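Local structure of uncharacterized protein (Pyrococcus furiosus, 4XLZ) at residues P144-H148 and P149-R153; G155-A158 and I159-V162. The protein probably removes an acetyl group from N,N'-diacetylchitobiose, as a metal-dependent deacetylase of carbohydrate esterase family 14. All coordinates share one frame; numbering follows the deposited sequence.

Contact 1: P144-H148 and P149-R153. With CD (cadmium ion), chain G.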
# COMPACT_ATOMS: atom_id res chain seq x y z
N PRO A 144 -2.59 -22.75 -15.77
CA PRO A 144 -3.87 -22.17 -16.17
C PRO A 144 -4.95 -22.34 -15.13
O PRO A 144 -5.04 -23.43 -14.46
CB PRO A 144 -4.21 -22.93 -17.50
CG PRO A 144 -2.78 -23.31 -18.06
CD PRO A 144 -1.94 -23.60 -16.77
N TYR A 145 -5.79 -21.34 -14.96
CA TYR A 145 -6.93 -21.31 -14.05
C TYR A 145 -6.58 -21.38 -12.58
O TYR A 145 -7.47 -21.49 -11.73
CB TYR A 145 -7.93 -22.48 -14.42
CG TYR A 145 -8.45 -22.26 -15.87
CD1 TYR A 145 -9.29 -21.18 -16.12
CD2 TYR A 145 -8.03 -23.11 -16.89
CE1 TYR A 145 -9.72 -20.94 -17.49
CE2 TYR A 145 -8.49 -22.94 -18.19
CZ TYR A 145 -9.29 -21.81 -18.48
OH TYR A 145 -9.69 -21.57 -19.78
N GLU A 146 -5.29 -21.18 -12.25
CA GLU A 146 -4.93 -21.14 -10.83
C GLU A 146 -5.55 -19.93 -10.18
O GLU A 146 -5.16 -18.79 -10.54
CB GLU A 146 -3.42 -21.16 -10.65
CG GLU A 146 -3.01 -21.05 -9.18
CD GLU A 146 -3.71 -22.12 -8.27
OE1 GLU A 146 -3.33 -23.29 -8.53
OE2 GLU A 146 -4.53 -21.71 -7.43
N SER A 147 -6.45 -20.11 -9.24
CA SER A 147 -7.26 -19.03 -8.69
C SER A 147 -6.81 -18.60 -7.27
O SER A 147 -7.46 -17.71 -6.68
CB SER A 147 -8.70 -19.45 -8.61
OG SER A 147 -9.09 -19.65 -10.02
N HIS A 148 -5.74 -19.26 -6.73
CA HIS A 148 -5.38 -18.89 -5.33
C HIS A 148 -4.16 -17.90 -5.43
O HIS A 148 -3.08 -18.26 -5.90
CB HIS A 148 -4.90 -20.17 -4.58
CG HIS A 148 -4.99 -19.96 -3.09
ND1 HIS A 148 -4.51 -18.82 -2.45
CD2 HIS A 148 -5.61 -20.70 -2.13
CE1 HIS A 148 -4.82 -18.87 -1.16
NE2 HIS A 148 -5.51 -20.02 -0.94
N PRO A 149 -4.41 -16.70 -4.94
CA PRO A 149 -3.31 -15.65 -5.09
C PRO A 149 -2.07 -16.11 -4.30
O PRO A 149 -0.94 -15.81 -4.71
CB PRO A 149 -3.91 -14.40 -4.43
CG PRO A 149 -5.04 -14.88 -3.53
CD PRO A 149 -5.63 -16.12 -4.31
N ASP A 150 -2.23 -16.90 -3.19
CA ASP A 150 -1.00 -17.30 -2.48
C ASP A 150 -0.18 -18.21 -3.40
O ASP A 150 1.04 -18.28 -3.28
CB ASP A 150 -1.33 -18.15 -1.20
CG ASP A 150 -1.99 -17.36 -0.10
OD1 ASP A 150 -2.54 -17.98 0.86
OD2 ASP A 150 -2.04 -16.08 -0.08
N HIS A 151 -0.83 -19.07 -4.22
CA HIS A 151 -0.03 -19.94 -5.09
C HIS A 151 0.66 -19.14 -6.21
O HIS A 151 1.85 -19.36 -6.45
CB HIS A 151 -1.01 -20.98 -5.72
CG HIS A 151 -1.21 -22.16 -4.80
ND1 HIS A 151 -0.99 -23.44 -5.24
CD2 HIS A 151 -1.45 -22.20 -3.46
CE1 HIS A 151 -1.17 -24.28 -4.17
NE2 HIS A 151 -1.53 -23.55 -3.12
N ARG A 152 -0.09 -18.23 -6.89
CA ARG A 152 0.54 -17.48 -7.98
C ARG A 152 1.71 -16.61 -7.39
O ARG A 152 2.80 -16.62 -7.97
CB ARG A 152 -0.48 -16.51 -8.57
CG ARG A 152 -1.65 -17.22 -9.28
CD ARG A 152 -2.52 -16.18 -9.99
NE ARG A 152 -3.21 -15.26 -9.08
CZ ARG A 152 -4.47 -15.21 -8.80
NH1 ARG A 152 -5.32 -16.18 -9.26
NH2 ARG A 152 -4.95 -14.29 -8.00
N ARG A 153 1.43 -15.99 -6.27
CA ARG A 153 2.49 -15.13 -5.69
C ARG A 153 3.72 -15.95 -5.24
O ARG A 153 4.87 -15.47 -5.43
CB ARG A 153 1.95 -14.30 -4.57
CG ARG A 153 0.92 -13.23 -5.10
CD ARG A 153 0.19 -12.54 -3.98
NE ARG A 153 -0.62 -11.50 -4.59
CZ ARG A 153 -1.04 -10.46 -3.92
NH1 ARG A 153 -0.88 -10.32 -2.56
NH2 ARG A 153 -1.69 -9.46 -4.65
CD CD G . -1.91 -24.71 -1.18
O HOH W 1 -0.67 -23.61 -8.00
O HOH W 2 -8.06 -15.81 -8.51
O HOH W 3 -4.47 -24.42 -1.33
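H148 and D150 meet in a local helix-capping contact, where the loop after strand 135-139 turns into helix 149-164 beside the metal site. H148 is the N-cap residue. Its CG lies anti to the backbone N (chi1 -160°), which brings the ring edge to D150 N. H148 ND1 accepts from D150 N at 3.1 Å, with the donor tilted somewhat from the ring plane. H148 CE1 also sits 3.2 Å from D150 OD1, a carboxylate oxygen that accepts from T112 N and H40 NE2. With an alanine here, D150 N would probably lose its cap and a gap open beside the D150 carboxylate.

The backbone of H148 closes the turn. H148 O accepts from R152 N at 3.1 Å, in a nearly straight bond, and more weakly from H151 N. R152 folds back toward the loop through a bend at chi3 (-65°). R152 NH1 reaches E146 O at 2.9 Å, in the carbonyl plane and on a lone pair. The guanidinium also meets water 2 at its edge, and that water bonds S147 O. One guanidinium face lies over H148 C.

E146 OE2 accepts from H148 N through its anti lone pair and also bonds H259 of the second subunit. Water 1 links E146 OE1 to H151 ND1, which probably steadies the ring's rotation. Through its other ring nitrogen, H151 binds the cadmium ion; H151 NE2 to cadmium is 2.3 Å. With H40 and D43 it forms the His-Asp-His metal site characteristic of GlcNAc-PI de-N-acetylase relatives.

Contact 2: G155-A158 and I159-V162; sequences GFLA and IESV
E160 lies back along the helix against F156 and L157, one turn earlier. Its chain runs extended beyond CG, and the carboxylate comes to rest beside the F156 backbone. E160 OE2 is 3.6 Å from F156 CB, and E160 OE1 is 3.8 Å from the methyl L157 CD2. The acid's charge is met outside this turn: OE1 pairs with R121, while OE2 bonds Y116 and R152 of the third subunit. That same arginine makes a cation-pi contact with the F156 ring.

S161 turns its hydroxyl back to the preceding turn, with OG beside its own backbone N (chi1 -64°). S161 OG donates to L157 O at 2.7 Å, and S161 N donates to the same oxygen at 2.8 Å. The two donors arrive from opposite faces of the carbonyl plane. This is the common alpha-helical i to i-4 serine bond, set in the second half of helix 149-164. I159 N to G155 O, E160 N to F156 O and V162 N to A158 O continue the i to i-4 backbone bonding.

I159 CG1, set beside its own backbone N, lies 3.3 Å from G155 O. On another side of the helix, A158 and V162 pack on strand 135-139 of the parallel sheet.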
# COMPACT_ATOMS: atom_id res chain seq x y z
N GLY A 155 4.89 -18.63 -6.62
CA GLY A 155 5.69 -18.95 -7.79
C GLY A 155 6.53 -17.76 -8.31
O GLY A 155 7.71 -17.92 -8.56
N PHE A 156 5.82 -16.65 -8.47
CA PHE A 156 6.57 -15.49 -9.02
C PHE A 156 7.62 -15.02 -8.05
O PHE A 156 8.73 -14.73 -8.48
CB PHE A 156 5.54 -14.32 -9.23
CG PHE A 156 4.64 -14.48 -10.46
CD1 PHE A 156 5.22 -14.71 -11.71
CD2 PHE A 156 3.25 -14.44 -10.24
CE1 PHE A 156 4.34 -14.83 -12.85
CE2 PHE A 156 2.37 -14.60 -11.39
CZ PHE A 156 2.95 -14.80 -12.67
N LEU A 157 7.27 -14.92 -6.77
CA LEU A 157 8.29 -14.44 -5.78
C LEU A 157 9.48 -15.40 -5.70
O LEU A 157 10.62 -14.95 -5.51
CB LEU A 157 7.68 -14.29 -4.43
CG LEU A 157 6.59 -13.17 -4.30
CD1 LEU A 157 5.79 -13.38 -2.95
CD2 LEU A 157 7.29 -11.76 -4.28
N ALA A 158 9.24 -16.71 -5.86
CA ALA A 158 10.39 -17.63 -5.79
C ALA A 158 11.32 -17.47 -6.95
O ALA A 158 12.54 -17.35 -6.78
CB ALA A 158 9.81 -19.10 -5.82
N ILE A 159 10.77 -17.30 -8.19
CA ILE A 159 11.58 -17.15 -9.39
C ILE A 159 12.39 -15.84 -9.23
O ILE A 159 13.58 -15.78 -9.48
CB ILE A 159 10.70 -17.09 -10.63
CG1 ILE A 159 10.09 -18.48 -10.80
CG2 ILE A 159 11.56 -16.73 -11.88
CD1 ILE A 159 8.91 -18.48 -11.85
N GLU A 160 11.68 -14.76 -8.87
CA GLU A 160 12.33 -13.42 -8.71
C GLU A 160 13.41 -13.51 -7.69
O GLU A 160 14.53 -12.91 -7.87
CB GLU A 160 11.27 -12.43 -8.29
CG GLU A 160 10.28 -12.22 -9.43
CD GLU A 160 8.89 -11.68 -8.90
OE1 GLU A 160 8.75 -11.30 -7.73
OE2 GLU A 160 7.92 -11.73 -9.71
N SER A 161 13.12 -14.13 -6.56
CA SER A 161 14.09 -14.13 -5.43
C SER A 161 15.31 -14.97 -5.82
O SER A 161 16.42 -14.62 -5.36
CB SER A 161 13.46 -14.72 -4.20
OG SER A 161 12.35 -13.85 -3.80
N VAL A 162 15.14 -16.07 -6.54
CA VAL A 162 16.36 -16.80 -7.03
C VAL A 162 17.25 -15.85 -7.86
O VAL A 162 18.48 -15.83 -7.65
CB VAL A 162 15.88 -18.05 -7.81
CG1 VAL A 162 17.11 -18.65 -8.53
CG2 VAL A 162 15.30 -19.08 -6.78

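Contacts 1 and 2 follow in series on helix 149-164, their centres about 14 Å apart. Contact 1 holds the N-terminal end and is only partly buried. Contact 2 is a buried stretch further along. The chemistry follows the place. Contact 1 is polar, with a histidine cap, bridging waters and a metal ligand. Contact 2 joins helical backbone bonds and packing on strand 135-139 and helix 118-131 with one acid, E160, whose charge is met from outside the segments. Both reach the subunit interfaces. R152 of contact 1 forms a salt bridge with E160 and a cation-pi contact with F156 of the second subunit, and the same residues of contact 2 meet R152 of the third. One helix thus serves both the metal site and the assembly.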